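Local coordinates for alpha-amylase (Eubacterium rectale DSM 17629, PDB 6AZ5), which probably helps a cell-surface amylase of a human gut bacterium hold on to starch, as a carbohydrate-binding module of family CBM41, at residues 3-8 and 90-95; 7-12 and 69-74; 36-41 and 50-55. All blocks are in the same frame, centred on the assembly; numbering follows the deposited sequence.

Contact 1 (3-8 and 90-95)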
loop_
_atom_site.group_PDB
_atom_site.type_symbol
_atom_site.label_atom_id
_atom_site.label_comp_id
_atom_site.label_asym_id
_atom_site.label_seq_id
_atom_site.Cartn_x
_atom_site.Cartn_y
_atom_site.Cartn_z
ATOM N N HIS A 3 -15.198 -6.337 -2.411
ATOM C CA HIS A 3 -14.868 -5.168 -1.611
ATOM C C HIS A 3 -13.575 -4.519 -2.100
ATOM O O HIS A 3 -12.547 -5.185 -2.240
ATOM C CB HIS A 3 -14.738 -5.547 -0.137
ATOM C CG HIS A 3 -14.168 -4.455 0.708
ATOM N ND1 HIS A 3 -14.866 -3.300 0.998
ATOM C CD2 HIS A 3 -12.959 -4.321 1.297
ATOM C CE1 HIS A 3 -14.112 -2.513 1.743
ATOM N NE2 HIS A 3 -12.954 -3.106 1.944
ATOM N N THR A 4 -13.630 -3.217 -2.354
ATOM C CA THR A 4 -12.455 -2.472 -2.801
ATOM C C THR A 4 -11.984 -1.491 -1.727
ATOM O O THR A 4 -12.782 -0.748 -1.160
ATOM C CB THR A 4 -12.741 -1.699 -4.104
ATOM O OG1 THR A 4 -12.977 -2.625 -5.169
ATOM C CG2 THR A 4 -11.558 -0.822 -4.479
ATOM N N PHE A 5 -10.685 -1.499 -1.438
ATOM C CA PHE A 5 -10.114 -0.504 -0.548
ATOM C C PHE A 5 -8.979 0.236 -1.243
ATOM O O PHE A 5 -8.428 -0.234 -2.230
ATOM C CB PHE A 5 -9.620 -1.141 0.754
ATOM C CG PHE A 5 -8.563 -2.196 0.564
ATOM C CD1 PHE A 5 -8.916 -3.524 0.366
ATOM C CD2 PHE A 5 -7.217 -1.865 0.610
ATOM C CE1 PHE A 5 -7.946 -4.501 0.202
ATOM C CE2 PHE A 5 -6.241 -2.837 0.443
ATOM C CZ PHE A 5 -6.606 -4.156 0.240
ATOM N N THR A 6 -8.656 1.410 -0.721
ATOM C CA THR A 6 -7.549 2.200 -1.224
ATOM C C THR A 6 -6.379 2.061 -0.264
ATOM O O THR A 6 -6.570 2.000 0.951
ATOM C CB THR A 6 -7.941 3.684 -1.368
ATOM O OG1 THR A 6 -9.066 3.795 -2.248
ATOM C CG2 THR A 6 -6.792 4.497 -1.924
ATOM N N ILE A 7 -5.168 1.989 -0.796
ATOM C CA ILE A 7 -4.001 2.002 0.068
ATOM C C ILE A 7 -2.983 3.035 -0.407
ATOM O O ILE A 7 -2.556 3.038 -1.566
ATOM C CB ILE A 7 -3.362 0.590 0.184
ATOM C CG1 ILE A 7 -2.025 0.666 0.913
ATOM C CG2 ILE A 7 -3.192 -0.054 -1.177
ATOM C CD1 ILE A 7 -1.597 -0.668 1.495
ATOM N N TYR A 8 -2.640 3.941 0.506
ATOM C CA TYR A 8 -1.624 4.960 0.277
ATOM C C TYR A 8 -0.282 4.498 0.820
ATOM O O TYR A 8 -0.227 3.852 1.868
ATOM C CB TYR A 8 -1.998 6.278 0.953
ATOM C CG TYR A 8 -3.306 6.896 0.519
ATOM C CD1 TYR A 8 -3.764 6.779 -0.783
ATOM C CD2 TYR A 8 -4.079 7.614 1.422
ATOM C CE1 TYR A 8 -4.961 7.361 -1.173
ATOM C CE2 TYR A 8 -5.274 8.194 1.043
ATOM C CZ TYR A 8 -5.713 8.061 -0.253
ATOM O OH TYR A 8 -6.902 8.637 -0.630
ATOM N N PHE A 90 -2.109 -5.914 7.839
ATOM C CA PHE A 90 -3.278 -5.182 8.308
ATOM C C PHE A 90 -4.501 -6.054 8.130
ATOM O O PHE A 90 -4.431 -7.125 7.530
ATOM C CB PHE A 90 -3.457 -3.850 7.569
ATOM C CG PHE A 90 -3.798 -3.990 6.107
ATOM C CD1 PHE A 90 -2.796 -4.108 5.156
ATOM C CD2 PHE A 90 -5.118 -3.963 5.679
ATOM C CE1 PHE A 90 -3.103 -4.223 3.802
ATOM C CE2 PHE A 90 -5.436 -4.079 4.325
ATOM C CZ PHE A 90 -4.423 -4.210 3.386
ATOM N N THR A 91 -5.625 -5.597 8.662
ATOM C CA THR A 91 -6.866 -6.341 8.545
ATOM C C THR A 91 -7.843 -5.571 7.668
ATOM O O THR A 91 -8.030 -4.374 7.840
ATOM C CB THR A 91 -7.482 -6.616 9.933
ATOM O OG1 THR A 91 -6.542 -7.345 10.731
ATOM C CG2 THR A 91 -8.764 -7.424 9.810
ATOM N N ILE A 92 -8.447 -6.262 6.710
ATOM C CA ILE A 92 -9.432 -5.648 5.835
ATOM C C ILE A 92 -10.705 -5.340 6.623
ATOM O O ILE A 92 -11.404 -6.251 7.062
ATOM C CB ILE A 92 -9.746 -6.560 4.644
ATOM C CG1 ILE A 92 -8.446 -6.934 3.921
ATOM C CG2 ILE A 92 -10.742 -5.898 3.703
ATOM C CD1 ILE A 92 -8.595 -8.111 2.983
ATOM N N SER A 93 -10.986 -4.053 6.813
ATOM C CA SER A 93 -12.101 -3.614 7.655
ATOM C C SER A 93 -13.448 -3.680 6.944
ATOM O O SER A 93 -14.489 -3.807 7.584
ATOM C CB SER A 93 -11.867 -2.184 8.145
ATOM O OG SER A 93 -12.154 -1.238 7.129
ATOM N N GLY A 94 -13.437 -3.576 5.623
ATOM C CA GLY A 94 -14.677 -3.576 4.872
ATOM C C GLY A 94 -15.452 -2.279 5.027
ATOM O O GLY A 94 -16.636 -2.225 4.707
ATOM N N ASP A 95 -14.793 -1.231 5.517
ATOM C CA ASP A 95 -15.447 0.070 5.659
ATOM C C ASP A 95 -15.894 0.582 4.294
ATOM O O ASP A 95 -15.393 0.134 3.261
ATOM C CB ASP A 95 -14.527 1.096 6.331
ATOM C CG ASP A 95 -14.391 0.877 7.843
ATOM O OD1 ASP A 95 -15.289 0.253 8.453
ATOM O OD2 ASP A 95 -13.387 1.341 8.430
#
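Phe5 and Phe90 reach toward each other tip to tip and meet in an offset edge-to-face pair. The edge of Phe90 is turned to the face of Phe5, with the ring planes 76° apart and the centroids separated by 5.6 Å. The two rings come closest at Phe5 CE2 and Phe90 CZ, 3.7 Å apart. In both residues CG lies between the backbone N and the carbonyl carbon, the crowded position. Ile7 CD1 stands 4.5 Å from Phe90 CE1 and adds a looser apolar contact, while Leu100 of strand 99-103 touches Phe5, Ile7 and Phe90 alike.

Nearer the N terminus, His3 packs against the turn that follows strand 88-91. Its CG is anti to the backbone N (chi1 170°). Gly94 CA sits over one face of the imidazole, offset toward the rim and 3.6 Å from the ring centroid, in a CH-pi contact. Asp95 O approaches the ring edge in its plane, 3.3 Å from His3 CE1. Ile92 CG2 comes within 3.6 Å of His3 CD2 as the two side chains slide past each other. Ser93 OG accepts from Asp95 N at 3.1 Å, an ST turn that shapes this backbone.

No hydrogen bond joins the two segments directly; a polar link runs through Glu98, whose OE1 bonds both His3 NE2 and Gly94 N, and its carboxylate would probably polarise the imidazole.

Contact 2 (7-12 and 69-74)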
loop_
_atom_site.group_PDB
_atom_site.type_symbol
_atom_site.label_atom_id
_atom_site.label_comp_id
_atom_site.label_asym_id
_atom_site.label_seq_id
_atom_site.Cartn_x
_atom_site.Cartn_y
_atom_site.Cartn_z
ATOM N N ILE A 7 -5.168 1.989 -0.796
ATOM C CA ILE A 7 -4.001 2.002 0.068
ATOM C C ILE A 7 -2.983 3.035 -0.407
ATOM O O ILE A 7 -2.556 3.038 -1.566
ATOM C CB ILE A 7 -3.362 0.590 0.184
ATOM C CG1 ILE A 7 -2.025 0.666 0.913
ATOM C CG2 ILE A 7 -3.192 -0.054 -1.177
ATOM C CD1 ILE A 7 -1.597 -0.668 1.495
ATOM N N TYR A 8 -2.640 3.941 0.506
ATOM C CA TYR A 8 -1.624 4.960 0.277
ATOM C C TYR A 8 -0.282 4.498 0.820
ATOM O O TYR A 8 -0.227 3.852 1.868
ATOM C CB TYR A 8 -1.998 6.278 0.953
ATOM C CG TYR A 8 -3.306 6.896 0.519
ATOM C CD1 TYR A 8 -3.764 6.779 -0.783
ATOM C CD2 TYR A 8 -4.079 7.614 1.422
ATOM C CE1 TYR A 8 -4.961 7.361 -1.173
ATOM C CE2 TYR A 8 -5.274 8.194 1.043
ATOM C CZ TYR A 8 -5.713 8.061 -0.253
ATOM O OH TYR A 8 -6.902 8.637 -0.630
ATOM N N TYR A 9 0.798 4.846 0.121
ATOM C CA TYR A 9 2.146 4.496 0.569
ATOM C C TYR A 9 3.101 5.683 0.509
ATOM O O TYR A 9 3.164 6.404 -0.488
ATOM C CB TYR A 9 2.705 3.341 -0.265
ATOM C CG TYR A 9 4.171 3.048 -0.032
ATOM C CD1 TYR A 9 4.606 2.452 1.147
ATOM C CD2 TYR A 9 5.124 3.353 -1.002
ATOM C CE1 TYR A 9 5.949 2.177 1.362
ATOM C CE2 TYR A 9 6.469 3.077 -0.798
ATOM C CZ TYR A 9 6.876 2.491 0.386
ATOM O OH TYR A 9 8.211 2.217 0.592
ATOM N N TYR A 10 3.844 5.888 1.586
ATOM C CA TYR A 10 4.807 6.974 1.611
ATOM C C TYR A 10 6.207 6.464 1.915
ATOM O O TYR A 10 6.410 5.646 2.814
ATOM C CB TYR A 10 4.411 8.040 2.637
ATOM C CG TYR A 10 5.435 9.144 2.768
ATOM C CD1 TYR A 10 5.453 10.209 1.878
ATOM C CD2 TYR A 10 6.392 9.116 3.778
ATOM C CE1 TYR A 10 6.396 11.219 1.991
ATOM C CE2 TYR A 10 7.339 10.122 3.898
ATOM C CZ TYR A 10 7.335 11.168 3.003
ATOM O OH TYR A 10 8.272 12.169 3.119
ATOM N N ASN A 11 7.163 6.965 1.141
ATOM C CA ASN A 11 8.580 6.706 1.351
ATOM C C ASN A 11 9.346 7.954 0.939
ATOM O O ASN A 11 9.332 8.341 -0.230
ATOM C CB ASN A 11 9.048 5.484 0.554
ATOM C CG ASN A 11 10.470 5.065 0.897
ATOM O OD1 ASN A 11 11.325 5.900 1.187
ATOM N ND2 ASN A 11 10.725 3.766 0.865
ATOM N N GLU A 12 9.997 8.592 1.907
ATOM C CA GLU A 12 10.714 9.836 1.651
ATOM C C GLU A 12 11.857 9.622 0.665
ATOM O O GLU A 12 12.295 10.560 0.000
ATOM C CB GLU A 12 11.244 10.429 2.959
ATOM C CG GLU A 12 12.063 9.459 3.796
ATOM C CD GLU A 12 12.670 10.116 5.025
ATOM O OE1 GLU A 12 12.564 11.355 5.151
ATOM O OE2 GLU A 12 13.253 9.392 5.861
ATOM N N LEU A 69 1.893 -8.082 3.615
ATOM C CA LEU A 69 2.418 -7.296 2.514
ATOM C C LEU A 69 3.739 -6.611 2.844
ATOM O O LEU A 69 4.107 -6.465 4.002
ATOM C CB LEU A 69 1.403 -6.233 2.080
ATOM C CG LEU A 69 1.455 -4.900 2.830
ATOM C CD1 LEU A 69 0.626 -3.858 2.113
ATOM C CD2 LEU A 69 0.986 -5.046 4.273
ATOM N N LYS A 70 4.445 -6.188 1.801
ATOM C CA LYS A 70 5.583 -5.295 1.954
ATOM C C LYS A 70 5.804 -4.513 0.662
ATOM O O LYS A 70 5.585 -5.025 -0.432
ATOM C CB LYS A 70 6.839 -6.080 2.340
ATOM C CG LYS A 70 7.268 -7.093 1.307
ATOM C CD LYS A 70 8.412 -7.962 1.816
ATOM C CE LYS A 70 7.942 -8.933 2.879
ATOM N NZ LYS A 70 8.964 -9.980 3.165
ATOM N N ALA A 71 6.225 -3.263 0.797
ATOM C CA ALA A 71 6.523 -2.442 -0.367
ATOM C C ALA A 71 7.802 -2.917 -1.068
ATOM O O ALA A 71 8.696 -3.457 -0.421
ATOM C CB ALA A 71 6.649 -0.987 0.041
ATOM N N ARG A 72 7.872 -2.732 -2.387
ATOM C CA ARG A 72 9.097 -2.975 -3.156
ATOM C C ARG A 72 9.412 -1.734 -3.981
ATOM O O ARG A 72 8.516 -1.148 -4.589
ATOM C CB ARG A 72 8.957 -4.205 -4.050
ATOM C CG ARG A 72 8.673 -5.479 -3.289
ATOM C CD ARG A 72 8.803 -6.696 -4.184
ATOM N NE ARG A 72 8.026 -6.534 -5.408
ATOM C CZ ARG A 72 8.035 -7.389 -6.425
ATOM N NH1 ARG A 72 8.784 -8.482 -6.366
ATOM N NH2 ARG A 72 7.295 -7.147 -7.502
ATOM N N TYR A 73 10.681 -1.328 -3.995
ATOM C CA TYR A 73 11.051 0.014 -4.455
ATOM C C TYR A 73 11.288 0.143 -5.958
ATOM O O TYR A 73 11.120 1.223 -6.530
ATOM C CB TYR A 73 12.306 0.491 -3.717
ATOM C CG TYR A 73 12.180 0.500 -2.209
ATOM C CD1 TYR A 73 10.953 0.697 -1.595
ATOM C CD2 TYR A 73 13.292 0.308 -1.402
ATOM C CE1 TYR A 73 10.836 0.702 -0.216
ATOM C CE2 TYR A 73 13.188 0.312 -0.025
ATOM C CZ TYR A 73 11.959 0.508 0.565
ATOM O OH TYR A 73 11.853 0.513 1.937
ATOM N N ASP A 74 11.696 -0.945 -6.597
ATOM C CA ASP A 74 12.003 -0.906 -8.024
ATOM C C ASP A 74 11.767 -2.283 -8.623
ATOM O O ASP A 74 12.678 -3.111 -8.675
ATOM C CB ASP A 74 13.450 -0.452 -8.252
ATOM C CG ASP A 74 13.730 -0.073 -9.703
ATOM O OD1 ASP A 74 12.920 -0.413 -10.590
ATOM O OD2 ASP A 74 14.775 0.567 -9.956
#
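The phenol of Tyr9 projects from strand 3-10 across the interior, and the methyl of Ala71 is the small bump that meets it. Ala71 CB lies 3.5 Å from Tyr9 CE1 and is equally close to CZ. Tyr9 CG is anti to the backbone N (chi1 171°). Beyond the methyl, Tyr9 OH abuts the edge of the Tyr73 ring, 3.1 Å from Tyr73 CE1, where the two side chains cross at about a right angle. Asn11 ND2 lies beside CE1 and CZ of Tyr73, 3.3 Å from CE1, its amide plane 84° from the ring. The same nitrogen donates a fairly straight bond to Tyr9 OH (3.0 Å, 160°), the hydroxyl lying near the amide plane. Asp104 OD1 bonds the hydroxyls of both Tyr9 and Tyr73, and Asn11 OD1 is taken by Asp13 N.

At the other end Ile7 and Leu69 meet tip to tip, CD1 of Ile7 being 3.9 Å from CD1 of Leu69, with Leu25 touching both. An alanine in place of Tyr9 would probably open a gap beside the Ala71 methyl, leaving Asn11 ND2 without this acceptor and Asp104 with only the Tyr73 hydroxyl of the two.

Two strands that are not paired with each other, 8.3 Å apart from Tyr9 CA to Ala71 CA, thus pack side chain to side chain, consistent with the beta-sandwich fold of family CBM41 and many other carbohydrate-binding modules.

Contact 3 (36-41 and 50-55)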
loop_
_atom_site.group_PDB
_atom_site.type_symbol
_atom_site.label_atom_id
_atom_site.label_comp_id
_atom_site.label_asym_id
_atom_site.label_seq_id
_atom_site.Cartn_x
_atom_site.Cartn_y
_atom_site.Cartn_z
ATOM N N TYR A 36 1.274 -5.786 -6.764
ATOM C CA TYR A 36 0.190 -4.812 -6.889
ATOM C C TYR A 36 0.803 -3.424 -7.027
ATOM O O TYR A 36 1.355 -2.882 -6.067
ATOM C CB TYR A 36 -0.761 -4.884 -5.683
ATOM C CG TYR A 36 -1.501 -6.191 -5.609
ATOM C CD1 TYR A 36 -0.905 -7.318 -5.058
ATOM C CD2 TYR A 36 -2.783 -6.314 -6.121
ATOM C CE1 TYR A 36 -1.568 -8.524 -5.007
ATOM C CE2 TYR A 36 -3.451 -7.517 -6.077
ATOM C CZ TYR A 36 -2.841 -8.619 -5.517
ATOM O OH TYR A 36 -3.505 -9.823 -5.472
ATOM N N VAL A 37 0.702 -2.857 -8.226
ATOM C CA VAL A 37 1.481 -1.683 -8.614
ATOM C C VAL A 37 0.736 -0.367 -8.400
ATOM O O VAL A 37 -0.417 -0.226 -8.792
ATOM C CB VAL A 37 1.912 -1.777 -10.110
ATOM C CG1 VAL A 37 2.617 -0.505 -10.557
ATOM C CG2 VAL A 37 2.803 -2.991 -10.344
ATOM N N PHE A 38 1.400 0.601 -7.777
ATOM C CA PHE A 38 0.802 1.916 -7.600
ATOM C C PHE A 38 0.671 2.605 -8.949
ATOM O O PHE A 38 1.597 2.573 -9.765
ATOM C CB PHE A 38 1.634 2.765 -6.637
ATOM C CG PHE A 38 1.640 2.242 -5.229
ATOM C CD1 PHE A 38 0.589 2.528 -4.370
ATOM C CD2 PHE A 38 2.686 1.463 -4.768
ATOM C CE1 PHE A 38 0.580 2.048 -3.078
ATOM C CE2 PHE A 38 2.685 0.978 -3.475
ATOM C CZ PHE A 38 1.629 1.266 -2.632
ATOM N N ASP A 39 -0.481 3.225 -9.183
ATOM C CA ASP A 39 -0.732 3.875 -10.459
ATOM C C ASP A 39 -1.335 5.269 -10.302
ATOM O O ASP A 39 -1.797 5.861 -11.275
ATOM C CB ASP A 39 -1.641 3.004 -11.331
ATOM C CG ASP A 39 -2.913 2.561 -10.617
ATOM O OD1 ASP A 39 -3.191 3.041 -9.499
ATOM O OD2 ASP A 39 -3.650 1.730 -11.194
ATOM N N GLY A 40 -1.318 5.794 -9.083
ATOM C CA GLY A 40 -1.835 7.125 -8.826
ATOM C C GLY A 40 -1.151 7.791 -7.651
ATOM O O GLY A 40 -0.283 7.201 -7.012
ATOM N N THR A 41 -1.526 9.036 -7.375
ATOM C CA THR A 41 -0.996 9.742 -6.214
ATOM C C THR A 41 -2.112 10.378 -5.403
ATOM O O THR A 41 -3.212 10.610 -5.908
ATOM C CB THR A 41 0.003 10.859 -6.601
ATOM O OG1 THR A 41 -0.705 11.934 -7.229
ATOM C CG2 THR A 41 1.077 10.335 -7.539
ATOM N N THR A 50 3.287 13.801 -0.604
ATOM C CA THR A 50 2.532 13.071 -1.623
ATOM C C THR A 50 2.651 11.558 -1.435
ATOM O O THR A 50 3.747 11.027 -1.248
ATOM C CB THR A 50 2.994 13.454 -3.041
ATOM O OG1 THR A 50 2.807 14.861 -3.233
ATOM C CG2 THR A 50 2.195 12.701 -4.094
ATOM N N TRP A 51 1.514 10.870 -1.473
ATOM C CA TRP A 51 1.488 9.418 -1.331
ATOM C C TRP A 51 1.337 8.728 -2.683
ATOM O O TRP A 51 0.713 9.273 -3.589
ATOM C CB TRP A 51 0.331 8.975 -0.429
ATOM C CG TRP A 51 0.317 9.539 0.959
ATOM C CD1 TRP A 51 0.019 10.823 1.326
ATOM C CD2 TRP A 51 0.557 8.819 2.172
ATOM N NE1 TRP A 51 0.087 10.951 2.694
ATOM C CE2 TRP A 51 0.414 9.733 3.237
ATOM C CE3 TRP A 51 0.894 7.495 2.464
ATOM C CZ2 TRP A 51 0.590 9.364 4.563
ATOM C CZ3 TRP A 51 1.068 7.129 3.783
ATOM C CH2 TRP A 51 0.917 8.059 4.817
ATOM N N PHE A 52 1.901 7.528 -2.812
ATOM C CA PHE A 52 1.499 6.616 -3.883
ATOM C C PHE A 52 0.101 6.100 -3.551
ATOM O O PHE A 52 -0.207 5.867 -2.387
ATOM C CB PHE A 52 2.463 5.427 -4.020
ATOM C CG PHE A 52 3.844 5.800 -4.485
ATOM C CD1 PHE A 52 4.833 6.119 -3.568
ATOM C CD2 PHE A 52 4.157 5.814 -5.837
ATOM C CE1 PHE A 52 6.104 6.454 -3.990
ATOM C CE2 PHE A 52 5.423 6.152 -6.266
ATOM C CZ PHE A 52 6.400 6.472 -5.342
ATOM N N LYS A 53 -0.750 5.906 -4.551
ATOM C CA LYS A 53 -2.045 5.307 -4.262
ATOM C C LYS A 53 -2.398 4.213 -5.255
ATOM O O LYS A 53 -1.913 4.199 -6.387
ATOM C CB LYS A 53 -3.145 6.377 -4.241
ATOM C CG LYS A 53 -3.858 6.575 -5.558
ATOM C CD LYS A 53 -4.905 7.678 -5.475
ATOM C CE LYS A 53 -5.463 8.001 -6.859
ATOM N NZ LYS A 53 -6.224 9.277 -6.856
ATOM N N GLN A 54 -3.232 3.284 -4.803
ATOM C CA GLN A 54 -3.857 2.307 -5.680
ATOM C C GLN A 54 -5.087 1.737 -4.988
ATOM O O GLN A 54 -5.226 1.842 -3.769
ATOM C CB GLN A 54 -2.885 1.192 -6.045
ATOM C CG GLN A 54 -2.438 0.339 -4.875
ATOM C CD GLN A 54 -1.579 -0.831 -5.316
ATOM O OE1 GLN A 54 -1.982 -1.631 -6.160
ATOM N NE2 GLN A 54 -0.376 -0.922 -4.762
ATOM N N THR A 55 -5.988 1.152 -5.766
ATOM C CA THR A 55 -7.135 0.474 -5.187
ATOM C C THR A 55 -6.970 -1.027 -5.361
ATOM O O THR A 55 -6.360 -1.492 -6.319
ATOM C CB THR A 55 -8.454 0.920 -5.826
ATOM O OG1 THR A 55 -8.401 0.668 -7.233
ATOM C CG2 THR A 55 -8.691 2.403 -5.588
HETATM O O HOH W 1 -5.317 0.988 -8.714
HETATM O O HOH W 2 -4.726 11.929 -7.580
#
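Tyr36 meets Gln54 through its backbone: Gln54 NE2 donates to Tyr36 O at 2.9 Å, approaching from above the carbonyl plane, while the acceptor lies close to the amide's own plane. Here the glutamine side chain takes the place of a main-chain partner. Gln54 CG lies between its backbone N and carbonyl carbon (chi1 65°), and the chain is extended beyond it. It also runs beside Val37, whose carbonyl lies near Gln54 OE1 without bonding it.

The ring of Phe38 is sandwiched between its neighbours. Gln54 NE2 lies over the centre of one face, 3.4 Å above the ring plane, and Phe52 CB covers the opposite face, nearer the rim, in a CH-pi contact 3.8 Å from the Phe38 centroid. Lys53 C sits at the ring edge.

At Asp39 the backbone N bonds Lys53 O at 3.3 Å, nearly along the C=O axis. A water held by Asp39 OD1 also bonds Thr55 N. The same Lys53 O takes a weak second bond from Gly40 N, and Gly40 O receives Lys53 N at 2.8 Å. Lys53 CG lies 3.6 Å from Gly40 C. Thr41 CA makes a C-H...O contact with Trp51 O at 3.2 Å, and a water links Thr41 O to Lys53 NZ.

Asp39 and Gly40 together opposite Lys53 form a classic beta bulge, which interrupts strand 35-44 in its antiparallel hairpin with strand 49-58.

In the fold
From the N terminus, strand 3-10 supplies the first segment of contacts 1 and 2, which share Ile7 and Tyr8. After strands 24-29 and 32-33 the chain forms the hairpin of strands 35-44 and 49-58, where contact 3 closes a short local loop. Strand 66-72 follows and closes the longer loop of contact 2; strand 88-91 and the turn after it close the longest, that of contact 1, so the three loops lie one within another. Contact 3 joins the others through neighbouring strands, with Ile7 N probably bonded to Gln54 O and Tyr9 O to Phe52 N. Phe90 packs on Leu69 where contacts 1 and 2 touch; together they join strand 3-10 to the adjacent strands 66-72 and 88-91.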